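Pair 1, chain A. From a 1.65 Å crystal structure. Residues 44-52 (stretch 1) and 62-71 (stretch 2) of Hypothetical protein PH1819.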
# COMPACT_ATOMS: atom_id res chain seq x y z
N LYS A 44 15.05 3.20 -15.17
CA LYS A 44 16.31 3.93 -15.05
C LYS A 44 16.85 3.89 -13.62
O LYS A 44 18.06 4.01 -13.40
CB LYS A 44 16.12 5.39 -15.48
CG LYS A 44 15.89 5.58 -16.96
CD LYS A 44 17.10 5.15 -17.77
CE LYS A 44 16.87 5.39 -19.26
NZ LYS A 44 16.56 6.83 -19.54
N THR A 45 15.96 3.74 -12.65
CA THR A 45 16.36 3.70 -11.25
C THR A 45 16.42 2.27 -10.71
O THR A 45 16.81 2.05 -9.56
CB THR A 45 15.39 4.52 -10.39
OG1 THR A 45 14.07 3.98 -10.54
CG2 THR A 45 15.39 5.98 -10.83
N ASP A 46 16.05 1.32 -11.55
CA ASP A 46 16.06 -0.10 -11.22
C ASP A 46 15.16 -0.44 -10.05
O ASP A 46 15.49 -1.24 -9.18
CB ASP A 46 17.50 -0.57 -10.94
CG ASP A 46 17.62 -2.08 -10.92
OD1 ASP A 46 16.82 -2.76 -11.60
OD2 ASP A 46 18.53 -2.59 -10.23
N GLU A 47 13.99 0.18 -10.04
CA GLU A 47 13.01 -0.07 -8.99
C GLU A 47 11.82 -0.79 -9.61
O GLU A 47 11.71 -0.87 -10.83
CB GLU A 47 12.53 1.25 -8.41
CG GLU A 47 13.56 2.01 -7.65
CD GLU A 47 13.06 3.39 -7.30
OE1 GLU A 47 13.13 4.29 -8.17
OE2 GLU A 47 12.57 3.56 -6.17
N ALA A 48 10.94 -1.32 -8.77
CA ALA A 48 9.76 -2.00 -9.27
C ALA A 48 8.65 -1.93 -8.23
O ALA A 48 8.90 -1.86 -7.03
CB ALA A 48 10.08 -3.46 -9.60
N LEU A 49 7.41 -1.92 -8.72
CA LEU A 49 6.26 -1.92 -7.84
C LEU A 49 5.31 -2.90 -8.50
O LEU A 49 5.00 -2.77 -9.69
CB LEU A 49 5.61 -0.54 -7.75
CG LEU A 49 4.42 -0.53 -6.79
CD1 LEU A 49 4.90 -0.80 -5.34
CD2 LEU A 49 3.72 0.81 -6.87
N ARG A 50 4.86 -3.88 -7.74
CA ARG A 50 4.01 -4.90 -8.31
C ARG A 50 2.90 -5.39 -7.41
O ARG A 50 3.01 -5.34 -6.19
CB ARG A 50 4.92 -6.08 -8.69
CG ARG A 50 4.30 -7.47 -8.69
CD ARG A 50 5.40 -8.54 -8.65
NE ARG A 50 5.73 -8.97 -7.29
CZ ARG A 50 6.89 -9.54 -6.94
NH1 ARG A 50 7.83 -9.73 -7.85
NH2 ARG A 50 7.09 -9.92 -5.69
N ILE A 51 1.80 -5.80 -8.02
CA ILE A 51 0.73 -6.42 -7.26
C ILE A 51 0.73 -7.84 -7.78
O ILE A 51 0.62 -8.07 -8.99
CB ILE A 51 -0.64 -5.78 -7.50
CG1 ILE A 51 -0.73 -4.48 -6.71
CG2 ILE A 51 -1.73 -6.75 -7.03
CD1 ILE A 51 -1.99 -3.70 -6.94
N ARG A 52 0.89 -8.78 -6.86
CA ARG A 52 0.91 -10.19 -7.22
C ARG A 52 -0.29 -10.93 -6.67
O ARG A 52 -0.64 -10.78 -5.50
CB ARG A 52 2.16 -10.87 -6.67
CG ARG A 52 2.03 -12.38 -6.58
CD ARG A 52 3.36 -13.01 -6.24
NE ARG A 52 4.34 -12.74 -7.29
CZ ARG A 52 5.63 -13.01 -7.21
NH1 ARG A 52 6.13 -13.58 -6.11
NH2 ARG A 52 6.43 -12.73 -8.23
N VAL A 62 -2.78 -12.07 -2.18
CA VAL A 62 -2.40 -10.93 -2.99
C VAL A 62 -1.39 -10.11 -2.24
O VAL A 62 -1.53 -9.88 -1.05
CB VAL A 62 -3.62 -10.06 -3.31
CG1 VAL A 62 -3.22 -8.90 -4.20
CG2 VAL A 62 -4.70 -10.90 -3.97
N PHE A 63 -0.35 -9.66 -2.94
CA PHE A 63 0.69 -8.88 -2.29
C PHE A 63 1.07 -7.66 -3.11
O PHE A 63 1.01 -7.69 -4.34
CB PHE A 63 1.96 -9.72 -2.08
CG PHE A 63 1.73 -10.98 -1.29
CD1 PHE A 63 1.26 -12.13 -1.91
CD2 PHE A 63 1.97 -11.01 0.08
CE1 PHE A 63 1.02 -13.30 -1.17
CE2 PHE A 63 1.74 -12.16 0.82
CZ PHE A 63 1.27 -13.31 0.19
N LEU A 64 1.43 -6.59 -2.41
CA LEU A 64 1.89 -5.36 -3.04
C LEU A 64 3.36 -5.33 -2.64
O LEU A 64 3.69 -5.34 -1.45
CB LEU A 64 1.16 -4.14 -2.47
CG LEU A 64 1.72 -2.78 -2.88
CD1 LEU A 64 1.68 -2.62 -4.40
CD2 LEU A 64 0.90 -1.68 -2.23
N THR A 65 4.24 -5.29 -3.63
CA THR A 65 5.66 -5.32 -3.35
C THR A 65 6.46 -4.25 -4.07
O THR A 65 6.26 -4.01 -5.26
CB THR A 65 6.25 -6.68 -3.75
OG1 THR A 65 5.51 -7.73 -3.09
CG2 THR A 65 7.72 -6.78 -3.37
N TYR A 66 7.33 -3.60 -3.31
CA TYR A 66 8.23 -2.59 -3.86
C TYR A 66 9.60 -3.26 -3.83
O TYR A 66 9.96 -3.91 -2.85
CB TYR A 66 8.32 -1.34 -2.98
CG TYR A 66 9.51 -0.45 -3.33
CD1 TYR A 66 9.46 0.42 -4.41
CD2 TYR A 66 10.69 -0.52 -2.59
CE1 TYR A 66 10.56 1.21 -4.75
CE2 TYR A 66 11.79 0.25 -2.92
CZ TYR A 66 11.72 1.12 -4.00
OH TYR A 66 12.81 1.89 -4.32
N LYS A 67 10.34 -3.10 -4.91
CA LYS A 67 11.69 -3.64 -4.95
C LYS A 67 12.66 -2.51 -5.24
O LYS A 67 12.45 -1.70 -6.15
CB LYS A 67 11.82 -4.73 -6.00
CG LYS A 67 11.07 -6.00 -5.60
CD LYS A 67 11.73 -7.22 -6.20
CE LYS A 67 10.99 -8.48 -5.79
NZ LYS A 67 11.72 -9.70 -6.21
N GLY A 68 13.73 -2.46 -4.46
CA GLY A 68 14.74 -1.43 -4.64
C GLY A 68 15.74 -1.87 -5.68
O GLY A 68 15.61 -2.95 -6.25
N PRO A 69 16.76 -1.04 -5.95
CA PRO A 69 17.79 -1.35 -6.94
C PRO A 69 18.60 -2.58 -6.54
O PRO A 69 18.74 -2.87 -5.34
CB PRO A 69 18.67 -0.09 -6.93
CG PRO A 69 17.75 0.99 -6.43
CD PRO A 69 16.98 0.28 -5.35
N LYS A 70 19.12 -3.30 -7.53
CA LYS A 70 19.95 -4.46 -7.24
C LYS A 70 21.19 -3.92 -6.55
O LYS A 70 21.73 -2.88 -6.95
CB LYS A 70 20.33 -5.19 -8.53
CG LYS A 70 19.18 -5.94 -9.20
CD LYS A 70 19.64 -6.70 -10.44
CE LYS A 70 20.13 -5.76 -11.53
NZ LYS A 70 19.07 -4.80 -11.95
N ILE A 71 21.64 -4.60 -5.50
CA ILE A 71 22.83 -4.14 -4.78
C ILE A 71 24.00 -5.08 -4.97
O ILE A 71 25.10 -4.83 -4.47
CB ILE A 71 22.55 -4.00 -3.28
CG1 ILE A 71 22.10 -5.34 -2.71
CG2 ILE A 71 21.49 -2.93 -3.05
CD1 ILE A 71 21.93 -5.34 -1.20
O HOH W 1 3.88 -8.58 -4.93
O HOH W 2 9.76 -11.59 -6.43

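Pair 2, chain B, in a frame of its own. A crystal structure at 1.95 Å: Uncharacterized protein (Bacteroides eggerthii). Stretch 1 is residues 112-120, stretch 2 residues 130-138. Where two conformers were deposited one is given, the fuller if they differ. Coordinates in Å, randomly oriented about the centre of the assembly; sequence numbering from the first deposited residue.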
# COMPACT_ATOMS: atom_id res chain seq x y z
N LYS B 112 13.95 14.70 9.25
CA LYS B 112 15.02 15.45 8.60
C LYS B 112 14.80 15.65 7.08
O LYS B 112 15.41 16.53 6.48
CB LYS B 112 16.38 14.77 8.87
CG LYS B 112 16.47 13.32 8.38
CD LYS B 112 17.69 12.58 8.92
CE LYS B 112 17.68 11.12 8.49
NZ LYS B 112 18.86 10.37 9.00
N ARG B 113 13.95 14.84 6.48
CA ARG B 113 13.64 14.93 5.05
C ARG B 113 12.43 15.83 4.75
O ARG B 113 12.10 16.00 3.58
CB ARG B 113 13.35 13.54 4.48
CG ARG B 113 14.49 12.54 4.65
CD ARG B 113 14.06 11.14 4.22
NE ARG B 113 15.21 10.24 4.06
CZ ARG B 113 15.71 9.43 5.01
NH1 ARG B 113 15.19 9.37 6.23
NH2 ARG B 113 16.75 8.66 4.72
N GLY B 114 11.78 16.37 5.78
CA GLY B 114 10.57 17.19 5.58
C GLY B 114 9.25 16.42 5.50
O GLY B 114 8.23 17.00 5.18
N ASN B 115 9.26 15.12 5.81
CA ASN B 115 7.99 14.38 5.96
C ASN B 115 7.35 14.79 7.28
O ASN B 115 8.05 14.99 8.27
CB ASN B 115 8.19 12.86 5.92
CG ASN B 115 8.98 12.41 4.71
OD1 ASN B 115 8.61 12.68 3.56
ND2 ASN B 115 10.10 11.76 4.96
N ILE B 116 6.03 14.93 7.26
CA ILE B 116 5.26 15.40 8.42
C ILE B 116 4.23 14.34 8.80
O ILE B 116 3.58 13.76 7.94
CB ILE B 116 4.56 16.75 8.12
CG1 ILE B 116 5.61 17.84 7.90
CG2 ILE B 116 3.61 17.17 9.26
CD1 ILE B 116 5.03 19.14 7.40
N ASN B 117 4.16 14.05 10.09
CA ASN B 117 3.12 13.18 10.66
C ASN B 117 2.40 14.05 11.69
O ASN B 117 3.06 14.65 12.55
CB ASN B 117 3.75 12.00 11.39
CG ASN B 117 4.43 10.99 10.47
OD1 ASN B 117 4.33 11.01 9.22
ND2 ASN B 117 5.14 10.09 11.08
N CYS B 118 1.08 14.10 11.65
CA CYS B 118 0.27 14.96 12.51
C CYS B 118 -0.99 14.25 12.99
O CYS B 118 -1.59 13.51 12.23
CB CYS B 118 -0.12 16.21 11.72
SG CYS B 118 -1.19 17.41 12.57
N SER B 119 -1.43 14.51 14.22
CA SER B 119 -2.70 13.98 14.72
C SER B 119 -3.44 15.08 15.43
O SER B 119 -2.84 16.05 15.94
CB SER B 119 -2.51 12.75 15.64
OG SER B 119 -2.01 13.09 16.92
N PHE B 120 -4.75 14.90 15.48
CA PHE B 120 -5.64 15.81 16.20
C PHE B 120 -7.02 15.18 16.27
O PHE B 120 -7.29 14.18 15.58
CB PHE B 120 -5.68 17.22 15.55
CG PHE B 120 -6.12 17.23 14.11
CD1 PHE B 120 -5.20 17.08 13.10
CD2 PHE B 120 -7.46 17.43 13.77
CE1 PHE B 120 -5.59 17.08 11.77
CE2 PHE B 120 -7.85 17.45 12.45
CZ PHE B 120 -6.91 17.27 11.45
N GLN B 130 -10.93 11.02 15.75
CA GLN B 130 -9.48 11.15 15.82
C GLN B 130 -8.86 11.03 14.42
O GLN B 130 -9.22 10.14 13.64
CB GLN B 130 -8.91 10.11 16.76
CG GLN B 130 -7.41 10.29 16.96
CD GLN B 130 -6.94 9.46 18.11
OE1 GLN B 130 -7.02 8.24 18.07
NE2 GLN B 130 -6.50 10.13 19.16
N ILE B 131 -7.99 11.97 14.09
CA ILE B 131 -7.45 12.17 12.75
C ILE B 131 -5.93 11.99 12.77
O ILE B 131 -5.27 12.56 13.63
CB ILE B 131 -7.73 13.61 12.26
CG1 ILE B 131 -9.19 14.05 12.54
CG2 ILE B 131 -7.35 13.75 10.78
CD1 ILE B 131 -10.25 13.25 11.82
N PHE B 132 -5.39 11.24 11.82
CA PHE B 132 -3.95 11.10 11.62
C PHE B 132 -3.65 11.43 10.17
O PHE B 132 -4.22 10.85 9.27
CB PHE B 132 -3.47 9.69 11.97
CG PHE B 132 -1.97 9.46 11.72
CD1 PHE B 132 -1.01 10.17 12.44
CD2 PHE B 132 -1.55 8.61 10.72
CE1 PHE B 132 0.35 10.00 12.20
CE2 PHE B 132 -0.19 8.41 10.49
CZ PHE B 132 0.76 9.12 11.23
N LEU B 133 -2.75 12.37 9.95
CA LEU B 133 -2.45 12.91 8.63
C LEU B 133 -0.96 12.84 8.38
O LEU B 133 -0.15 13.21 9.25
CB LEU B 133 -2.98 14.36 8.56
CG LEU B 133 -2.76 15.26 7.34
CD1 LEU B 133 -3.62 16.50 7.51
CD2 LEU B 133 -1.30 15.66 7.22
N THR B 134 -0.57 12.39 7.18
CA THR B 134 0.82 12.29 6.80
C THR B 134 1.02 13.00 5.46
O THR B 134 0.16 12.94 4.58
CB THR B 134 1.30 10.83 6.66
OG1 THR B 134 0.50 10.18 5.67
CG2 THR B 134 1.22 10.12 8.01
N LEU B 135 2.14 13.71 5.35
CA LEU B 135 2.52 14.46 4.15
C LEU B 135 3.94 14.07 3.82
O LEU B 135 4.84 14.25 4.63
CB LEU B 135 2.42 15.99 4.40
CG LEU B 135 2.86 16.96 3.29
CD1 LEU B 135 1.87 16.95 2.14
CD2 LEU B 135 3.02 18.38 3.83
N THR B 136 4.16 13.53 2.63
CA THR B 136 5.51 13.24 2.15
C THR B 136 6.15 14.51 1.52
O THR B 136 5.48 15.31 0.85
CB THR B 136 5.48 12.03 1.18
OG1 THR B 136 5.01 10.88 1.90
CG2 THR B 136 6.88 11.71 0.62
N ASN B 137 7.44 14.70 1.77
CA ASN B 137 8.20 15.80 1.16
C ASN B 137 8.01 15.83 -0.37
O ASN B 137 7.81 14.79 -1.02
CB ASN B 137 9.69 15.68 1.51
CG ASN B 137 10.55 16.77 0.85
OD1 ASN B 137 10.32 17.97 1.02
ND2 ASN B 137 11.56 16.34 0.11
N GLY B 138 8.03 17.04 -0.94
CA GLY B 138 8.10 17.21 -2.38
C GLY B 138 6.78 17.44 -3.09
O GLY B 138 6.78 17.81 -4.26

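Both pairs are antiparallel two-stranded ladders entered through a turn with a positive phi, and 14 central residues superpose with an RMSD of 0.6 Å. The strand directions differ by 171° in pair 1 and 167° in pair 2, and the axes approach to 4.6 and 4.7 Å. In each, three hydrogen-bonded residue pairs alternate with two non-hydrogen-bonded ones. Ala48(A) N donates to Lys67(A) O at 3.0 Å and Lys67(A) N to Ala48(A) O at 2.8 Å; at the matching positions Ile116(B) N reaches Leu135(B) O, and Leu135(B) N reaches Ile116(B) O, both at 3.0 Å.

The ladders differ most in what covers this common frame. On the face that carries Ala48(A), Arg50(A), Thr65(A) and Lys67(A), pair 1 is largely polar. Ala48(A) is small, and its CB comes no nearer to the side chain of Lys67(A) than 4.2 Å, at CB, whereas the matched Ile116(B) and Leu135(B) extend branched chains that meet at CD1 and CD2, also 4.2 Å apart. The end of the Arg50(A) side chain bends toward the other strand, its NH2 3.7 Å from Thr65(A) OG1, and its NH1 stands 4.2 Å from Lys67(A) NZ. A water softens this meeting of like charges, accepting from Arg50(A) NH1 at 3.0 Å and from Lys67(A) NZ at 2.7 Å. A second water accepts from Arg50(A) NE at 3.0 Å and donates to Thr65(A) OG1 at 2.6 Å. In pair 2 these positions hold Cys118(B) and Leu133(B); all four residues are buried, but an apolar leucine stands where pair 1 has a threonine linked through water to the arginine.

Phe63(A) matches Ile131(B), whose CB sits over one face of the Phe120(B) ring, 3.9 Å from CB to the ring centroid.

On the other face the polarity is partly reversed. Leu49(A) and Ile51(A) enclose Leu64(A): its CD1 lies 3.8 Å from both Leu49(A) CD1 and Ile51(A) CG1. Pair 2 places Asn117(B) and Ser119(B) here, and the larger Phe132(B) ring fills the matched leucine position, its CE1 4.0 Å from Asn117(B) CB and its edge toward Ser119(B) CB. Tyr66(A) corresponds to Thr134(B), a much shorter side chain; the tyrosine OH donates to Glu47(A) OE2 at 2.5 Å.

At the turn, Asp46(A) OD2 accepts from Lys70(A) N and forms a salt bridge with Lys70(A) NZ, each at 2.9 Å. Its match, Gly114(B), has no side chain, and the neighbouring Asn115(B) supplies the side-chain link instead: its OD1 accepts from Asn137(B) N at 2.9 Å.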